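Long-range contacts in endo-pectate lyase (Erwinia chrysanthemi, PDB 3B4N), which cleaves pectate eliminatively to unsaturated oligogalacturonides with calcium as cofactor, probably inside the chain, and probably also acts on highly methylated pectins: residues A[176-182]-A[198-204]; A[122-127]-A[152-157]; A[228-234]-A[259-265]. All blocks are in the same frame, centred on the assembly; numbering follows the deposited sequence.

Contact 1 of 3, residues A[176-182]-A[198-204]. With ZN (zinc ion), chain E; ZN (zinc ion), chain F.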
loop_
_atom_site.group_PDB
_atom_site.type_symbol
_atom_site.label_atom_id
_atom_site.label_comp_id
_atom_site.label_asym_id
_atom_site.label_seq_id
_atom_site.Cartn_x
_atom_site.Cartn_y
_atom_site.Cartn_z
ATOM N N HIS A 176 -8.295 2.508 9.301
ATOM C CA HIS A 176 -8.128 1.586 10.419
ATOM C C HIS A 176 -8.813 0.249 10.214
ATOM O O HIS A 176 -9.945 0.206 9.729
ATOM C CB HIS A 176 -8.746 2.144 11.705
ATOM C CG HIS A 176 -7.913 3.162 12.406
ATOM N ND1 HIS A 176 -8.168 3.549 13.703
ATOM C CD2 HIS A 176 -6.857 3.900 11.990
ATOM C CE1 HIS A 176 -7.304 4.484 14.059
ATOM N NE2 HIS A 176 -6.499 4.717 13.037
ATOM N N CYS A 177 -8.121 -0.831 10.555
ATOM C CA CYS A 177 -8.749 -2.141 10.565
ATOM C C CYS A 177 -8.885 -2.325 12.078
ATOM O O CYS A 177 -7.914 -2.641 12.766
ATOM C CB CYS A 177 -7.849 -3.227 10.007
ATOM S SG CYS A 177 -8.576 -4.890 10.218
ATOM N N ASP A 178 -10.085 -2.111 12.608
ATOM C CA ASP A 178 -10.261 -2.204 14.052
ATOM C C ASP A 178 -10.776 -3.504 14.658
ATOM O O ASP A 178 -10.939 -3.612 15.877
ATOM C CB ASP A 178 -11.086 -1.007 14.525
ATOM C CG ASP A 178 -10.275 0.287 14.514
ATOM O OD1 ASP A 178 -10.883 1.368 14.514
ATOM O OD2 ASP A 178 -9.024 0.220 14.502
ATOM N N SER A 179 -11.026 -4.496 13.813
ATOM C CA SER A 179 -11.466 -5.799 14.286
ATOM C C SER A 179 -11.541 -6.755 13.113
ATOM O O SER A 179 -11.745 -6.340 11.973
ATOM C CB SER A 179 -12.834 -5.717 14.980
ATOM O OG SER A 179 -13.884 -5.574 14.046
ATOM N N GLY A 180 -11.344 -8.034 13.403
ATOM C CA GLY A 180 -11.412 -9.053 12.379
ATOM C C GLY A 180 -10.476 -8.936 11.201
ATOM O O GLY A 180 -9.348 -8.464 11.321
ATOM N N ASN A 181 -10.965 -9.375 10.050
ATOM C CA ASN A 181 -10.173 -9.383 8.832
ATOM C C ASN A 181 -10.595 -8.313 7.866
ATOM O O ASN A 181 -11.724 -8.314 7.365
ATOM C CB ASN A 181 -10.284 -10.749 8.188
ATOM C CG ASN A 181 -9.982 -11.842 9.168
ATOM O OD1 ASN A 181 -8.951 -11.809 9.851
ATOM N ND2 ASN A 181 -10.879 -12.814 9.267
ATOM N N CYS A 182 -9.671 -7.403 7.593
ATOM C CA CYS A 182 -9.948 -6.303 6.704
ATOM C C CYS A 182 -9.053 -6.324 5.483
ATOM O O CYS A 182 -7.894 -6.740 5.547
ATOM C CB CYS A 182 -9.714 -4.978 7.410
ATOM S SG CYS A 182 -10.316 -4.806 9.121
ATOM N N THR A 198 -3.745 1.190 9.617
ATOM C CA THR A 198 -3.415 0.732 10.961
ATOM C C THR A 198 -4.107 -0.582 11.275
ATOM O O THR A 198 -5.327 -0.695 11.156
ATOM C CB THR A 198 -3.856 1.782 12.010
ATOM O OG1 THR A 198 -3.268 3.047 11.695
ATOM C CG2 THR A 198 -3.455 1.357 13.415
ATOM N N ASN A 199 -3.325 -1.575 11.674
ATOM C CA ASN A 199 -3.871 -2.866 12.020
ATOM C C ASN A 199 -4.132 -2.958 13.521
ATOM O O ASN A 199 -3.212 -3.129 14.326
ATOM C CB ASN A 199 -2.916 -3.990 11.581
ATOM C CG ASN A 199 -3.546 -5.367 11.714
ATOM O OD1 ASN A 199 -4.641 -5.502 12.266
ATOM N ND2 ASN A 199 -2.863 -6.392 11.208
ATOM N N ASN A 200 -5.401 -2.796 13.879
ATOM C CA ASN A 200 -5.872 -2.923 15.259
ATOM C C ASN A 200 -6.827 -4.124 15.262
ATOM O O ASN A 200 -7.629 -4.279 16.185
ATOM C CB ASN A 200 -6.678 -1.689 15.696
ATOM C CG ASN A 200 -5.831 -0.444 15.881
ATOM O OD1 ASN A 200 -6.277 0.660 15.584
ATOM N ND2 ASN A 200 -4.627 -0.607 16.406
ATOM N N GLY A 201 -6.734 -4.965 14.230
ATOM C CA GLY A 201 -7.609 -6.123 14.102
ATOM C C GLY A 201 -6.896 -7.461 14.073
ATOM O O GLY A 201 -5.854 -7.616 14.692
ATOM N N LYS A 202 -7.459 -8.435 13.355
ATOM C CA LYS A 202 -6.866 -9.767 13.279
ATOM C C LYS A 202 -5.931 -9.914 12.083
ATOM O O LYS A 202 -4.770 -10.296 12.251
ATOM C CB LYS A 202 -7.972 -10.831 13.222
ATOM C CG LYS A 202 -7.491 -12.260 13.412
ATOM C CD LYS A 202 -6.920 -12.499 14.803
ATOM C CE LYS A 202 -6.590 -13.969 15.006
ATOM N NZ LYS A 202 -5.736 -14.202 16.213
ATOM N N THR A 203 -6.440 -9.654 10.883
ATOM C CA THR A 203 -5.613 -9.702 9.678
ATOM C C THR A 203 -5.981 -8.520 8.801
ATOM O O THR A 203 -7.146 -8.349 8.443
ATOM C CB THR A 203 -5.819 -10.983 8.834
ATOM O OG1 THR A 203 -5.544 -12.139 9.627
ATOM C CG2 THR A 203 -4.844 -10.991 7.660
ATOM N N MET A 204 -4.991 -7.694 8.475
ATOM C CA MET A 204 -5.204 -6.541 7.603
ATOM C C MET A 204 -4.409 -6.810 6.320
ATOM O O MET A 204 -3.187 -6.950 6.352
ATOM C CB MET A 204 -4.736 -5.251 8.288
ATOM C CG MET A 204 -4.824 -4.023 7.376
ATOM S SD MET A 204 -4.394 -2.483 8.211
ATOM C CE MET A 204 -2.614 -2.543 8.056
HETATM ZN ZN ZN E . -9.694 2.906 14.987
HETATM ZN ZN ZN F . -4.693 5.298 14.015
HETATM O O HOH W 1 -7.525 -13.791 10.081
HETATM O O HOH W 2 -2.364 4.816 13.449
HETATM O O HOH W 3 -8.648 2.704 16.696
#

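Contact 2 of 3, residues A[122-127]-A[152-157]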
loop_
_atom_site.group_PDB
_atom_site.type_symbol
_atom_site.label_atom_id
_atom_site.label_comp_id
_atom_site.label_asym_id
_atom_site.label_seq_id
_atom_site.Cartn_x
_atom_site.Cartn_y
_atom_site.Cartn_z
ATOM N N LYS A 122 -17.128 8.294 2.951
ATOM C CA LYS A 122 -17.017 9.659 3.451
ATOM C C LYS A 122 -16.192 9.593 4.727
ATOM O O LYS A 122 -16.212 8.585 5.430
ATOM C CB LYS A 122 -18.407 10.211 3.783
ATOM C CG LYS A 122 -19.375 10.250 2.607
ATOM C CD LYS A 122 -19.001 11.342 1.619
ATOM C CE LYS A 122 -19.940 11.338 0.419
ATOM N NZ LYS A 122 -21.364 11.439 0.838
ATOM N N PRO A 123 -15.446 10.659 5.039
ATOM C CA PRO A 123 -14.633 10.656 6.256
ATOM C C PRO A 123 -15.443 10.300 7.502
ATOM O O PRO A 123 -16.537 10.839 7.724
ATOM C CB PRO A 123 -14.092 12.080 6.301
ATOM C CG PRO A 123 -13.883 12.381 4.853
ATOM C CD PRO A 123 -15.160 11.851 4.222
ATOM N N GLY A 124 -14.905 9.379 8.298
ATOM C CA GLY A 124 -15.562 8.959 9.521
ATOM C C GLY A 124 -16.464 7.748 9.389
ATOM O O GLY A 124 -16.970 7.233 10.386
ATOM N N ALA A 125 -16.662 7.283 8.162
ATOM C CA ALA A 125 -17.519 6.130 7.936
ATOM C C ALA A 125 -16.921 4.839 8.475
ATOM O O ALA A 125 -15.707 4.645 8.434
ATOM C CB ALA A 125 -17.800 5.987 6.451
ATOM N N THR A 126 -17.783 3.972 8.996
ATOM C CA THR A 126 -17.383 2.669 9.502
ATOM C C THR A 126 -18.109 1.605 8.687
ATOM O O THR A 126 -19.334 1.667 8.511
ATOM C CB THR A 126 -17.760 2.465 10.980
ATOM O OG1 THR A 126 -17.001 3.364 11.800
ATOM C CG2 THR A 126 -17.470 1.040 11.406
ATOM N N PHE A 127 -17.349 0.648 8.169
ATOM C CA PHE A 127 -17.915 -0.448 7.397
ATOM C C PHE A 127 -17.698 -1.717 8.209
ATOM O O PHE A 127 -16.579 -1.981 8.667
ATOM C CB PHE A 127 -17.202 -0.579 6.052
ATOM C CG PHE A 127 -17.291 0.647 5.188
ATOM C CD1 PHE A 127 -16.232 0.999 4.353
ATOM C CD2 PHE A 127 -18.433 1.446 5.190
ATOM C CE1 PHE A 127 -16.305 2.118 3.540
ATOM C CE2 PHE A 127 -18.515 2.575 4.373
ATOM C CZ PHE A 127 -17.450 2.910 3.549
ATOM N N PRO A 152 -9.136 8.547 11.999
ATOM C CA PRO A 152 -9.106 7.715 10.798
ATOM C C PRO A 152 -10.178 8.230 9.843
ATOM O O PRO A 152 -11.217 8.740 10.283
ATOM C CB PRO A 152 -9.439 6.326 11.332
ATOM C CG PRO A 152 -10.351 6.629 12.499
ATOM C CD PRO A 152 -9.629 7.785 13.160
ATOM N N LEU A 153 -9.918 8.125 8.547
ATOM C CA LEU A 153 -10.877 8.551 7.535
ATOM C C LEU A 153 -11.922 7.462 7.319
ATOM O O LEU A 153 -13.090 7.747 7.052
ATOM C CB LEU A 153 -10.169 8.825 6.215
ATOM C CG LEU A 153 -9.203 10.010 6.179
ATOM C CD1 LEU A 153 -8.472 10.031 4.852
ATOM C CD2 LEU A 153 -9.984 11.305 6.393
ATOM N N ILE A 154 -11.483 6.212 7.415
ATOM C CA ILE A 154 -12.350 5.057 7.235
ATOM C C ILE A 154 -11.989 4.032 8.292
ATOM O O ILE A 154 -10.805 3.808 8.564
ATOM C CB ILE A 154 -12.138 4.396 5.843
ATOM C CG1 ILE A 154 -12.509 5.375 4.728
ATOM C CG2 ILE A 154 -12.948 3.094 5.742
ATOM C CD1 ILE A 154 -13.990 5.708 4.659
ATOM N N ILE A 155 -13.005 3.418 8.889
ATOM C CA ILE A 155 -12.811 2.387 9.896
ATOM C C ILE A 155 -13.440 1.106 9.368
ATOM O O ILE A 155 -14.611 1.089 8.963
ATOM C CB ILE A 155 -13.482 2.752 11.233
ATOM C CG1 ILE A 155 -12.830 4.004 11.816
ATOM C CG2 ILE A 155 -13.356 1.590 12.213
ATOM C CD1 ILE A 155 -13.489 4.495 13.073
ATOM N N LEU A 156 -12.659 0.037 9.372
ATOM C CA LEU A 156 -13.126 -1.249 8.891
ATOM C C LEU A 156 -13.211 -2.229 10.058
ATOM O O LEU A 156 -12.305 -2.308 10.887
ATOM C CB LEU A 156 -12.154 -1.791 7.832
ATOM C CG LEU A 156 -11.863 -0.902 6.622
ATOM C CD1 LEU A 156 -10.773 -1.551 5.773
ATOM C CD2 LEU A 156 -13.138 -0.702 5.802
ATOM N N LYS A 157 -14.316 -2.961 10.133
ATOM C CA LYS A 157 -14.492 -3.976 11.166
ATOM C C LYS A 157 -14.860 -5.233 10.386
ATOM O O LYS A 157 -16.011 -5.404 9.981
ATOM C CB LYS A 157 -15.608 -3.574 12.135
ATOM C CG LYS A 157 -15.210 -2.411 13.048
ATOM C CD LYS A 157 -16.320 -2.043 14.031
ATOM C CE LYS A 157 -16.638 -3.197 14.970
ATOM N NZ LYS A 157 -15.431 -3.659 15.714
#

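Contact 3 of 3, residues A[228-234]-A[259-265]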
loop_
_atom_site.group_PDB
_atom_site.type_symbol
_atom_site.label_atom_id
_atom_site.label_comp_id
_atom_site.label_asym_id
_atom_site.label_seq_id
_atom_site.Cartn_x
_atom_site.Cartn_y
_atom_site.Cartn_z
ATOM N N HIS A 228 1.043 -1.234 13.096
ATOM C CA HIS A 228 0.442 -2.480 13.572
ATOM C C HIS A 228 0.464 -2.496 15.097
ATOM O O HIS A 228 1.536 -2.578 15.717
ATOM C CB HIS A 228 1.251 -3.631 12.955
ATOM C CG HIS A 228 0.630 -4.983 13.091
ATOM N ND1 HIS A 228 0.909 -6.000 12.201
ATOM C CD2 HIS A 228 -0.164 -5.524 14.047
ATOM C CE1 HIS A 228 0.315 -7.110 12.608
ATOM N NE2 HIS A 228 -0.342 -6.847 13.724
ATOM N N ASN A 229 -0.732 -2.406 15.682
ATOM C CA ASN A 229 -0.912 -2.341 17.137
ATOM C C ASN A 229 -1.498 -3.575 17.805
ATOM O O ASN A 229 -1.176 -3.867 18.957
ATOM C CB ASN A 229 -1.830 -1.169 17.499
ATOM C CG ASN A 229 -1.331 0.161 16.981
ATOM O OD1 ASN A 229 -2.122 0.997 16.539
ATOM N ND2 ASN A 229 -0.026 0.375 17.043
ATOM N N SER A 230 -2.401 -4.272 17.125
ATOM C CA SER A 230 -2.987 -5.451 17.749
ATOM C C SER A 230 -1.946 -6.560 17.871
ATOM O O SER A 230 -0.861 -6.474 17.289
ATOM C CB SER A 230 -4.183 -5.943 16.934
ATOM O OG SER A 230 -3.786 -6.222 15.609
ATOM N N LYS A 231 -2.277 -7.595 18.641
ATOM C CA LYS A 231 -1.388 -8.740 18.848
ATOM C C LYS A 231 -2.039 -10.013 18.301
ATOM O O LYS A 231 -3.252 -10.055 18.096
ATOM C CB LYS A 231 -1.084 -8.927 20.341
ATOM C CG LYS A 231 -0.586 -7.667 21.035
ATOM C CD LYS A 231 -0.539 -7.845 22.544
ATOM C CE LYS A 231 -0.278 -6.520 23.237
ATOM N NZ LYS A 231 -0.546 -6.609 24.703
ATOM N N ASN A 232 -1.226 -11.043 18.075
ATOM C CA ASN A 232 -1.699 -12.320 17.530
ATOM C C ASN A 232 -2.396 -11.969 16.221
ATOM O O ASN A 232 -3.456 -12.510 15.894
ATOM C CB ASN A 232 -2.703 -12.964 18.501
ATOM C CG ASN A 232 -2.176 -13.036 19.924
ATOM O OD1 ASN A 232 -1.211 -13.733 20.199
ATOM N ND2 ASN A 232 -2.807 -12.302 20.827
ATOM N N SER A 233 -1.775 -11.064 15.469
ATOM C CA SER A 233 -2.358 -10.559 14.238
ATOM C C SER A 233 -1.337 -10.390 13.129
ATOM O O SER A 233 -0.135 -10.292 13.380
ATOM C CB SER A 233 -3.020 -9.220 14.526
ATOM O OG SER A 233 -2.105 -8.372 15.192
ATOM N N THR A 234 -1.839 -10.283 11.906
ATOM C CA THR A 234 -0.988 -10.206 10.731
ATOM C C THR A 234 -1.350 -9.101 9.761
ATOM O O THR A 234 -2.529 -8.831 9.540
ATOM C CB THR A 234 -1.100 -11.526 9.930
ATOM O OG1 THR A 234 -0.931 -12.634 10.827
ATOM C CG2 THR A 234 -0.055 -11.600 8.818
ATOM N N ASN A 259 0.269 -0.808 26.760
ATOM C CA ASN A 259 -0.150 -2.202 26.697
ATOM C C ASN A 259 0.486 -2.916 25.502
ATOM O O ASN A 259 -0.145 -3.753 24.854
ATOM C CB ASN A 259 -1.677 -2.288 26.604
ATOM C CG ASN A 259 -2.183 -3.715 26.664
ATOM O OD1 ASN A 259 -1.789 -4.485 27.540
ATOM N ND2 ASN A 259 -3.065 -4.074 25.735
ATOM N N ASN A 260 1.745 -2.583 25.224
ATOM C CA ASN A 260 2.486 -3.185 24.113
ATOM C C ASN A 260 2.751 -4.671 24.360
ATOM O O ASN A 260 2.692 -5.161 25.493
ATOM C CB ASN A 260 3.825 -2.452 23.925
ATOM C CG ASN A 260 4.377 -2.566 22.508
ATOM O OD1 ASN A 260 5.486 -2.097 22.227
ATOM N ND2 ASN A 260 3.608 -3.170 21.612
ATOM N N GLY A 261 3.060 -5.385 23.284
ATOM C CA GLY A 261 3.335 -6.802 23.372
ATOM C C GLY A 261 3.250 -7.400 21.982
ATOM O O GLY A 261 3.222 -6.657 21.000
ATOM N N GLY A 262 3.200 -8.727 21.902
ATOM C CA GLY A 262 3.120 -9.387 20.611
ATOM C C GLY A 262 2.475 -10.751 20.710
ATOM O O GLY A 262 1.799 -11.046 21.698
ATOM N N PRO A 263 2.674 -11.619 19.707
ATOM C CA PRO A 263 3.475 -11.350 18.510
ATOM C C PRO A 263 2.696 -10.626 17.427
ATOM O O PRO A 263 1.472 -10.721 17.365
ATOM C CB PRO A 263 3.876 -12.745 18.056
ATOM C CG PRO A 263 2.641 -13.548 18.385
ATOM C CD PRO A 263 2.254 -13.033 19.756
ATOM N N ARG A 264 3.413 -9.880 16.594
ATOM C CA ARG A 264 2.800 -9.195 15.457
ATOM C C ARG A 264 3.510 -9.735 14.222
ATOM O O ARG A 264 4.732 -9.904 14.215
ATOM C CB ARG A 264 2.975 -7.686 15.566
ATOM C CG ARG A 264 2.307 -7.120 16.800
ATOM C CD ARG A 264 2.258 -5.618 16.754
ATOM N NE ARG A 264 1.591 -5.057 17.924
ATOM C CZ ARG A 264 2.210 -4.371 18.881
ATOM N NH1 ARG A 264 3.519 -4.163 18.823
ATOM N NH2 ARG A 264 1.511 -3.853 19.879
ATOM N N PHE A 265 2.743 -10.010 13.174
ATOM C CA PHE A 265 3.312 -10.579 11.974
ATOM C C PHE A 265 3.129 -9.749 10.732
ATOM O O PHE A 265 2.116 -9.074 10.563
ATOM C CB PHE A 265 2.711 -11.959 11.711
ATOM C CG PHE A 265 2.842 -12.903 12.863
ATOM C CD1 PHE A 265 1.751 -13.175 13.678
ATOM C CD2 PHE A 265 4.056 -13.527 13.124
ATOM C CE1 PHE A 265 1.867 -14.067 14.746
ATOM C CE2 PHE A 265 4.180 -14.416 14.186
ATOM C CZ PHE A 265 3.084 -14.687 14.995
HETATM O O HOH W 4 0.515 -13.522 22.678
#

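Contact 1 of 3, residues A[176-182]-A[198-204]
Thr198 to Met204 run beside His176 to Cys182 as equivalent strand–bend–strand stretches of two successive coils in the right-handed parallel beta-helix, paired in parallel before and after the bend. Thr198 O accepts from Cys177 N at 2.9 Å, nearly straight at 175°. Its side chain points the same way as His176, with Thr198 CB 3.7 Å from His176 CD2. Both nitrogens of that imidazole bind zinc: ND1 shares one ion with Asp178 OD1, and NE2 shares the other with Asp173. A water on the second zinc is hydrogen-bonded to Thr198 OG1, which makes the threonine a second-shell residue.

Asn199 turns to the other face and forms an Asx turn, its OD1 taking the N-H of Gly201 at 2.9 Å. Asn200 N bonds to Cys177 O (2.8 Å), while its side chain lies alongside Asp178 with the amide and carboxylate planes 23° apart. Two acceptors meet there, Asn200 OD1 and Asp178 OD2 at 3.0 Å; Asn200 ND2 is spent on Asn229, and the nearby zinc probably offsets some of the repulsion. Glycine suits the bend at Gly201 because the place of a CB is already taken up by Cys177 SG, with Gly180 O and Ser179 N close by.

Gly180 O then grips two successive amides from the same face of its carbonyl plane, Lys202 N at 2.8 Å and Thr203 N at 3.2 Å. Lys202 turns its amine outward to Asn232 O. Strand pairing resumes where Thr203 O accepts from Cys182 N, and a water joins Thr203 OG1 to Asn181 OD1. Met204 lies on the face of the Cys177–Cys182 disulfide, which staples the bend of the first segment; extended as far as its sulfur, it sets SD 4.0 Å from Cys177 CB.

Contact 2 of 3, residues A[122-127]-A[152-157]
Leu156 meets the Phe127 ring at its edge, near the ring plane, with Leu156 CD2 3.8 Å from Phe127 CD1. Ile154 reaches the same ring obliquely through its CG2 branch, 4.1 Å from CE1 of Phe127. CG of Phe127 lies beside the backbone N (chi1 -60°), which swings the ring back along its own strand to lie beside these two aliphatic side chains. Cys121 and Ala159 also touch the phenyl group.

The Pro123 ring meets Leu153 through its CB, 4.2 Å from Leu153 CD2. It belongs to a type II turn from Lys122 to Ala125 that leads into strand 125-128, the outermost strand of its sheet in the beta-helix. Proline suits the second position because its phi is already fixed; Gly124 takes the third with a phi of 93°, where the place of a CB is jammed against Pro123 O. The turn is tied to the next coil by Gly124 N, which bonds to Leu153 O at 2.7 Å from above the carbonyl plane. Ile154 CD1 tucks against Lys122 O at 3.7 Å.

Beyond the turn the strands run parallel, 19° apart. Ile155 N bonds to Ala125 O at 3.0 Å, Ile155 O receives Phe127 N, and Lys157 N bonds to Phe127 O. On the outer face Thr126 OG1 passes 3.6 Å from Ile155 CB; Ile155 also touches the zinc ligand Asp178.

The chemistry therefore differs by face. Phe127, Ile154 and Leu156 give hydrocarbon to the helix interior, where Ile139 and Leu164 join Ile154. The outer face is mixed, the aliphatic Ile155 packing between polar neighbours, while Lys157 NZ makes a weak hydrogen bond to Ser179 OG; the backbone ladder supplies the polar bonds between the strands.

Contact 3 of 3, residues A[228-234]-A[259-265]
Two loops leading into neighbouring strands of the parallel beta-helix meet here, and Arg264 of one is buried among backbone carbonyls, beside His228. Gly261 O of its own loop lies 3.2 Å above the centre of one guanidinium face, and His228 O of the other loop lies over the opposite face, toward the rim. At the edge, Arg264 NE bonds to Ser230 O at 2.9 Å, close to the guanidinium plane, and Arg264 NH2 bonds to Asn229 O at 2.8 Å; NH1 bonds to Ser253 OG. Arginine suits this place because its planar N-H groups can serve two carbonyls at once, and the oxygens around it probably stabilise its charge.

CB of Arg264 makes a CH-pi contact with the His228 ring, 4.0 Å from its centroid and 13° off the normal. The ring is fixed at both nitrogens, NE2 with Ser233 OG and ND1 with Trp251 NE1. Lys231, extended beyond CG, runs along Gly261 and Gly262 to where its NZ hydrogen-bonds to Asn259 O at 2.9 Å. Pro263, whose peptide bond with Gly262 is cis, accepts at its O from Asn232 N (2.8 Å); asparagine tolerates the positive phi of Asn232 well.

Phe265 N bonds to Ser233 O (2.9 Å) in the parallel pairing of strands 233-238 and 264-268. Trp251 of strand 246-253 meets the His228 ring at a steep angle, and strand 197-199 touches His228 and Asn229.

All three contacts join neighbouring coils of one beta-helix. Each is partly buried, but contact 2, at the outermost strand, has the larger share of exposed residues, four of twelve against two of fourteen in contacts 1 and 3. Contacts 1 and 2 adjoin through strands 154-157 and 175-179, and contacts 1 and 3 through 203-207 and 233-238. Contacts 2 and 3 do not touch, their centres being about 22 Å apart. Their chemistry follows position: contact 2 is chiefly aliphatic and aromatic toward the interior, contact 1 carries zinc ligands on its outer side and a disulfide opposite, and contact 3 relies on a buried arginine bound to loop carbonyls. Ser230 OG ties contact 3 to Gly201 O.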